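Local coordinates for L-lysine 6-monooxygenase involved in desferrioxamine biosynthesis (Erwinia amylovora CFBP1430, PDB 5O8P), which probably catalyses the N-hydroxylation of cadaverine, using FAD and NADPH, in the biosynthesis of the siderophore desferrioxamine, at residues T48-L52 / S179-L183; M62-V66 / Y103-C107; G219-N223 / L295-L299. Numbering follows the deposited sequence.

Contact 1. Residues T48-L52 / S179-L183; sequences TGMML and SSEYL
Backbone meets backbone almost without an intervening side chain at G49: its CA lies 3.2 Å from S180 O in a nearly straight CA-H...O contact and 4.8 Å from S180 CA. A CB on residue 49 would point into the other segment and clash with S180 O, so this close approach depends on glycine. G49 O accepts a hydrogen bond from L183 N (2.9 Å). S179-S180 form a short 3-10 segment, with Y182 N bonded to S179 O at 2.9 Å; M51 centres an inverse gamma turn. M50, m at chi1, chi2 and chi3, curls so that SD sits 3.5 Å from S179 O. L52 (m, t) places CD2 3.5 Å from L183 CD2 and 3.7 Å from Y182 CE2, at the edge of the ring. M50 touches FAD, so the junction borders the cofactor pocket. Around it, M50 and L52 pack on helix 202-213, where D210 binds Y182 OH; M51 lies against helix 100-113, and the S179 backbone is hydrogen-bonded to that of M338 in strand 335-338.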
# COMPACT_ATOMS: atom_id res chain seq x y z
N THR B 48 26.60 9.11 10.99
CA THR B 48 26.50 10.20 10.00
C THR B 48 27.11 9.87 8.63
O THR B 48 26.83 10.58 7.65
CB THR B 48 27.15 11.51 10.50
OG1 THR B 48 28.53 11.28 10.79
CG2 THR B 48 26.43 12.03 11.73
N GLY B 49 27.91 8.81 8.56
CA GLY B 49 28.38 8.29 7.27
C GLY B 49 27.31 7.63 6.42
O GLY B 49 27.44 7.56 5.21
N MET B 50 26.25 7.14 7.06
CA MET B 50 25.11 6.50 6.43
C MET B 50 23.85 7.36 6.44
O MET B 50 22.76 6.84 6.17
CB MET B 50 24.82 5.18 7.16
CG MET B 50 25.74 4.03 6.81
SD MET B 50 25.85 3.77 5.04
CE MET B 50 24.13 3.71 4.54
N MET B 51 23.98 8.65 6.73
CA MET B 51 22.81 9.49 6.92
C MET B 51 22.41 10.13 5.60
O MET B 51 22.59 11.33 5.40
CB MET B 51 23.07 10.54 8.00
CG MET B 51 21.84 11.34 8.39
SD MET B 51 22.14 12.10 9.98
CE MET B 51 22.96 13.63 9.55
N LEU B 52 21.88 9.30 4.72
CA LEU B 52 21.48 9.68 3.38
C LEU B 52 20.13 10.39 3.49
O LEU B 52 19.30 10.03 4.34
CB LEU B 52 21.31 8.43 2.50
CG LEU B 52 22.49 7.48 2.36
CD1 LEU B 52 22.10 6.16 1.72
CD2 LEU B 52 23.57 8.13 1.54
N SER B 179 31.11 1.05 5.26
CA SER B 179 29.83 1.73 5.10
C SER B 179 29.74 3.00 5.96
O SER B 179 29.28 4.03 5.51
CB SER B 179 28.68 0.79 5.45
OG SER B 179 28.77 0.37 6.80
N SER B 180 30.23 2.90 7.20
CA SER B 180 30.28 4.02 8.15
C SER B 180 31.00 5.28 7.67
O SER B 180 30.74 6.36 8.18
CB SER B 180 30.94 3.56 9.45
OG SER B 180 32.11 2.84 9.16
N GLU B 181 31.93 5.13 6.71
CA GLU B 181 32.64 6.26 6.14
C GLU B 181 32.14 6.60 4.72
O GLU B 181 32.86 7.25 3.93
CB GLU B 181 34.12 5.91 6.08
CG GLU B 181 34.73 5.38 7.37
CD GLU B 181 36.17 4.89 7.13
OE1 GLU B 181 37.08 5.73 6.88
OE2 GLU B 181 36.39 3.66 7.17
N TYR B 182 30.94 6.13 4.36
CA TYR B 182 30.47 6.20 2.97
C TYR B 182 30.25 7.64 2.50
O TYR B 182 30.79 8.04 1.48
CB TYR B 182 29.18 5.39 2.76
CG TYR B 182 28.48 5.68 1.44
CD1 TYR B 182 29.07 5.32 0.23
CD2 TYR B 182 27.25 6.33 1.41
CE1 TYR B 182 28.45 5.61 -0.98
CE2 TYR B 182 26.61 6.60 0.20
CZ TYR B 182 27.21 6.23 -0.99
OH TYR B 182 26.61 6.50 -2.21
N LEU B 183 29.44 8.40 3.23
CA LEU B 183 29.12 9.75 2.76
C LEU B 183 30.34 10.63 2.55
O LEU B 183 30.35 11.41 1.61
CB LEU B 183 28.11 10.45 3.68
CG LEU B 183 26.62 10.28 3.37
CD1 LEU B 183 25.85 11.36 4.12
CD2 LEU B 183 26.26 10.32 1.88

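Contact 2. Residues M62-V66 / Y103-C107; sequences MADLV and YNQYC
M62 opens an irregular loop segment, with phi/psi near -60/-22°, and its O takes a weak hydrogen bond from D64 N at 3.1 Å. Between them A63 (-87/68°) is the centre of an inverse gamma turn, and both M62 and A63 pack on Y91 of a second subunit. At D64 the chain extends (-103/-151°) and comes within reach of the helix: CB lies 3.3 Å from Y106 OH. With chi1 p, OD1 accepts from V66 N at 3.1 Å, an Asx turn, while OD2 is hydrogen-bonded to T67 OG1 and to L77 N at the start of helix 77-83. L65 makes the main contact. Its N donates a nearly straight hydrogen bond of 3.0 Å to Y106 OH, a hydroxyl also bonded to Y75 O. Its side chain (m, t) leans along the tyrosine, CD1 3.6 Å from Y106 CZ, and CD2 is 4.3 Å from C107 SG and 4.4 Å from Y103 OH. V66 packs on C25 and L26 of helix 18-27.

The 103-107 segment is regular helix, with C107 N bonded to Y103 O at 2.8 Å. The backbones stay well apart, L65 CA 8.0 Å from C107 CA and D64 CA 8.3 Å from Y103 CA, and the tyrosines, both t at chi1, span the gap. This is buried packing of a loop on a helix, beside the flavin region: helix 100-113 turns Y103 edge-to-face onto W46, an FAD-binding residue, and Y106 edge-to-face onto F80 of helix 77-83.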
# COMPACT_ATOMS: atom_id res chain seq x y z
N MET B 62 7.32 5.43 17.76
CA MET B 62 7.12 5.07 19.17
C MET B 62 8.35 4.40 19.77
O MET B 62 8.50 4.37 20.98
CB MET B 62 5.92 4.13 19.34
CG MET B 62 4.57 4.75 18.98
SD MET B 62 4.22 4.67 17.21
CE MET B 62 3.63 2.98 17.06
N ALA B 63 9.22 3.83 18.94
CA ALA B 63 10.56 3.41 19.39
C ALA B 63 11.51 4.60 19.27
O ALA B 63 12.43 4.64 18.45
CB ALA B 63 11.06 2.22 18.59
N ASP B 64 11.24 5.57 20.13
CA ASP B 64 12.06 6.73 20.34
C ASP B 64 12.81 6.46 21.67
O ASP B 64 13.04 5.30 22.00
CB ASP B 64 11.18 8.00 20.35
CG ASP B 64 10.13 8.02 21.49
OD1 ASP B 64 10.15 7.15 22.39
OD2 ASP B 64 9.27 8.91 21.49
N LEU B 65 13.17 7.49 22.42
CA LEU B 65 14.03 7.29 23.59
C LEU B 65 13.27 6.79 24.83
O LEU B 65 13.86 6.15 25.71
CB LEU B 65 14.76 8.59 23.90
CG LEU B 65 15.70 9.07 22.77
CD1 LEU B 65 16.02 10.55 22.89
CD2 LEU B 65 16.98 8.25 22.77
N VAL B 66 11.95 7.04 24.85
CA VAL B 66 11.13 6.97 26.06
C VAL B 66 9.71 6.39 25.94
O VAL B 66 9.23 5.74 26.87
CB VAL B 66 11.01 8.37 26.71
CG1 VAL B 66 12.37 8.85 27.20
CG2 VAL B 66 10.41 9.39 25.76
N TYR B 103 15.80 11.80 13.17
CA TYR B 103 16.04 11.07 14.42
C TYR B 103 17.27 11.62 15.08
O TYR B 103 17.30 11.79 16.31
CB TYR B 103 16.22 9.58 14.16
CG TYR B 103 16.50 8.75 15.40
CD1 TYR B 103 15.51 8.45 16.32
CD2 TYR B 103 17.76 8.24 15.64
CE1 TYR B 103 15.76 7.66 17.44
CE2 TYR B 103 18.03 7.46 16.76
CZ TYR B 103 17.03 7.17 17.65
OH TYR B 103 17.32 6.40 18.75
N ASN B 104 18.27 11.91 14.26
CA ASN B 104 19.53 12.46 14.74
C ASN B 104 19.30 13.84 15.34
O ASN B 104 19.78 14.11 16.43
CB ASN B 104 20.57 12.53 13.62
CG ASN B 104 21.96 12.87 14.12
OD1 ASN B 104 22.47 12.24 15.06
ND2 ASN B 104 22.60 13.85 13.48
N GLN B 105 18.55 14.69 14.65
CA GLN B 105 18.17 16.00 15.17
C GLN B 105 17.41 15.90 16.50
O GLN B 105 17.66 16.67 17.43
CB GLN B 105 17.29 16.75 14.18
CG GLN B 105 18.02 17.34 12.99
CD GLN B 105 17.07 17.94 11.97
OE1 GLN B 105 15.86 18.00 12.16
NE2 GLN B 105 17.63 18.36 10.86
N TYR B 106 16.49 14.94 16.57
CA TYR B 106 15.72 14.66 17.79
C TYR B 106 16.61 14.19 18.95
O TYR B 106 16.50 14.72 20.06
CB TYR B 106 14.57 13.67 17.48
CG TYR B 106 14.09 12.81 18.64
CD1 TYR B 106 13.36 13.37 19.68
CD2 TYR B 106 14.33 11.43 18.67
CE1 TYR B 106 12.92 12.60 20.75
CE2 TYR B 106 13.89 10.64 19.73
CZ TYR B 106 13.18 11.22 20.77
OH TYR B 106 12.74 10.45 21.84
N CYS B 107 17.49 13.23 18.70
CA CYS B 107 18.42 12.77 19.74
C CYS B 107 19.32 13.90 20.25
O CYS B 107 19.67 13.93 21.42
CB CYS B 107 19.28 11.62 19.25
SG CYS B 107 18.37 10.06 19.11

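Contact 3. Residues G219-N223 / L295-L299; sequences GYQLN and LDVNL
Parallel strands 221-223 and 297-299 lie side by side at the margin of a five-stranded parallel sheet of Rossmann type, consistent with the NADP(H)-binding domain of this family; within the chain, strand 297-300 is outermost. Their axes approach to 4.8 Å at 9°, and the register pairs Q221 with D296, L222 with V297 and N223 with N298 (CA-CA 5.1, 4.9 and 4.7 Å).

Among backbone interactions, L222 N donates to D296 O at 3.2 Å. CA-H...O contacts supplement it: Q221 CA to D296 O at 3.4 Å, V297 CA to L222 O at 3.3 Å, and N223 CA to N298 O at 3.2 Å. N298 is hydrogen-bonded through its backbone to W224, the backbone of Q221 to R193 and I195, and that of N223 to I195 and V197, on and just before strand 194-198.

Apolar packing occupies the face bearing L222 and V297, with L222 CB 4.4 Å from V297 CG1. Helix 202-213 covers this face, and V297 also touches L286 of helix 276-290. L295 and L299 pack on F424 of a fourth subunit.

Polar side chains link up on the face bearing N223 and N298, both m at chi1. Q221 (t, t) reaches in two directions: NE2 donates to D296 OD1 at 2.8 Å, and OE1 accepts from N223 ND2 at 3.0 Å. The chain of amides ends with N298 ND2 donating to N223 OD1 at 2.8 Å.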
# COMPACT_ATOMS: atom_id res chain seq x y z
N GLY B 219 30.33 7.33 -14.84
CA GLY B 219 30.65 6.16 -15.66
C GLY B 219 30.21 4.81 -15.12
O GLY B 219 29.90 3.92 -15.90
N TYR B 220 30.12 4.69 -13.80
CA TYR B 220 30.62 3.47 -13.13
C TYR B 220 29.88 2.18 -13.39
O TYR B 220 28.68 2.17 -13.67
CB TYR B 220 30.84 3.65 -11.61
CG TYR B 220 29.73 4.32 -10.85
CD1 TYR B 220 28.61 3.61 -10.42
CD2 TYR B 220 29.82 5.68 -10.52
CE1 TYR B 220 27.60 4.24 -9.71
CE2 TYR B 220 28.82 6.31 -9.81
CZ TYR B 220 27.71 5.60 -9.41
OH TYR B 220 26.73 6.25 -8.72
N GLN B 221 30.64 1.10 -13.32
CA GLN B 221 30.10 -0.23 -13.11
C GLN B 221 29.74 -0.31 -11.63
O GLN B 221 30.49 0.19 -10.78
CB GLN B 221 31.13 -1.31 -13.47
CG GLN B 221 30.67 -2.73 -13.19
CD GLN B 221 31.63 -3.77 -13.72
OE1 GLN B 221 32.58 -4.14 -13.06
NE2 GLN B 221 31.36 -4.25 -14.92
N LEU B 222 28.60 -0.93 -11.33
CA LEU B 222 28.12 -1.01 -9.97
C LEU B 222 27.81 -2.45 -9.61
O LEU B 222 26.81 -3.02 -10.05
CB LEU B 222 26.90 -0.11 -9.80
CG LEU B 222 26.34 -0.02 -8.39
CD1 LEU B 222 27.42 0.48 -7.43
CD2 LEU B 222 25.13 0.90 -8.35
N ASN B 223 28.68 -3.03 -8.79
CA ASN B 223 28.58 -4.44 -8.42
C ASN B 223 28.12 -4.60 -6.98
O ASN B 223 28.23 -3.68 -6.18
CB ASN B 223 29.92 -5.11 -8.64
CG ASN B 223 30.40 -4.96 -10.07
OD1 ASN B 223 29.61 -5.02 -11.01
ND2 ASN B 223 31.68 -4.73 -10.25
N LEU B 295 22.54 -2.52 -18.64
CA LEU B 295 23.20 -1.92 -17.49
C LEU B 295 24.50 -2.62 -17.21
O LEU B 295 24.58 -3.85 -17.35
CB LEU B 295 22.35 -2.07 -16.23
CG LEU B 295 21.01 -1.36 -16.21
CD1 LEU B 295 20.29 -1.78 -14.94
CD2 LEU B 295 21.20 0.16 -16.26
N ASP B 296 25.48 -1.85 -16.74
CA ASP B 296 26.74 -2.42 -16.33
C ASP B 296 26.70 -2.65 -14.82
O ASP B 296 27.23 -1.86 -14.03
CB ASP B 296 27.91 -1.53 -16.77
CG ASP B 296 29.24 -2.27 -16.76
OD1 ASP B 296 29.25 -3.52 -16.64
OD2 ASP B 296 30.28 -1.59 -16.89
N VAL B 297 26.05 -3.74 -14.43
CA VAL B 297 25.93 -4.18 -13.05
C VAL B 297 26.13 -5.69 -12.94
O VAL B 297 25.86 -6.43 -13.86
CB VAL B 297 24.57 -3.80 -12.41
CG1 VAL B 297 24.31 -2.31 -12.55
CG2 VAL B 297 23.42 -4.60 -13.00
N ASN B 298 26.63 -6.12 -11.79
CA ASN B 298 26.76 -7.54 -11.48
C ASN B 298 26.34 -7.73 -10.04
O ASN B 298 26.61 -6.87 -9.21
CB ASN B 298 28.20 -7.99 -11.68
CG ASN B 298 28.68 -7.74 -13.09
OD1 ASN B 298 28.31 -8.44 -14.03
ND2 ASN B 298 29.48 -6.70 -13.24
N LEU B 299 25.65 -8.83 -9.77
CA LEU B 299 25.15 -9.13 -8.45
C LEU B 299 25.41 -10.60 -8.20
O LEU B 299 24.85 -11.44 -8.89
CB LEU B 299 23.65 -8.83 -8.35
CG LEU B 299 23.26 -7.34 -8.37
CD1 LEU B 299 23.26 -6.75 -9.76
CD2 LEU B 299 21.89 -7.14 -7.74

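Contacts 1 and 2 lie 19 Å apart between centres and touch, M51 SD being 3.9 Å from N104 ND2; in sequence, both segments of contact 2 fall between those of contact 1. Both border the flavin region: the M50 side chain is about 4 Å from FAD and equally close to the side chains of R100 and S203, NADP(+)-binding residues of this protein, although no NADP(+) is bound in this model, whereas the Y103 side chain stays about 7 Å from FAD. Contact 3 follows in the chain, its centre 21 Å from that of contact 1 and 36 Å from that of contact 2. Helix 202-213 bridges the separation, packing against residues of contacts 1 and 3.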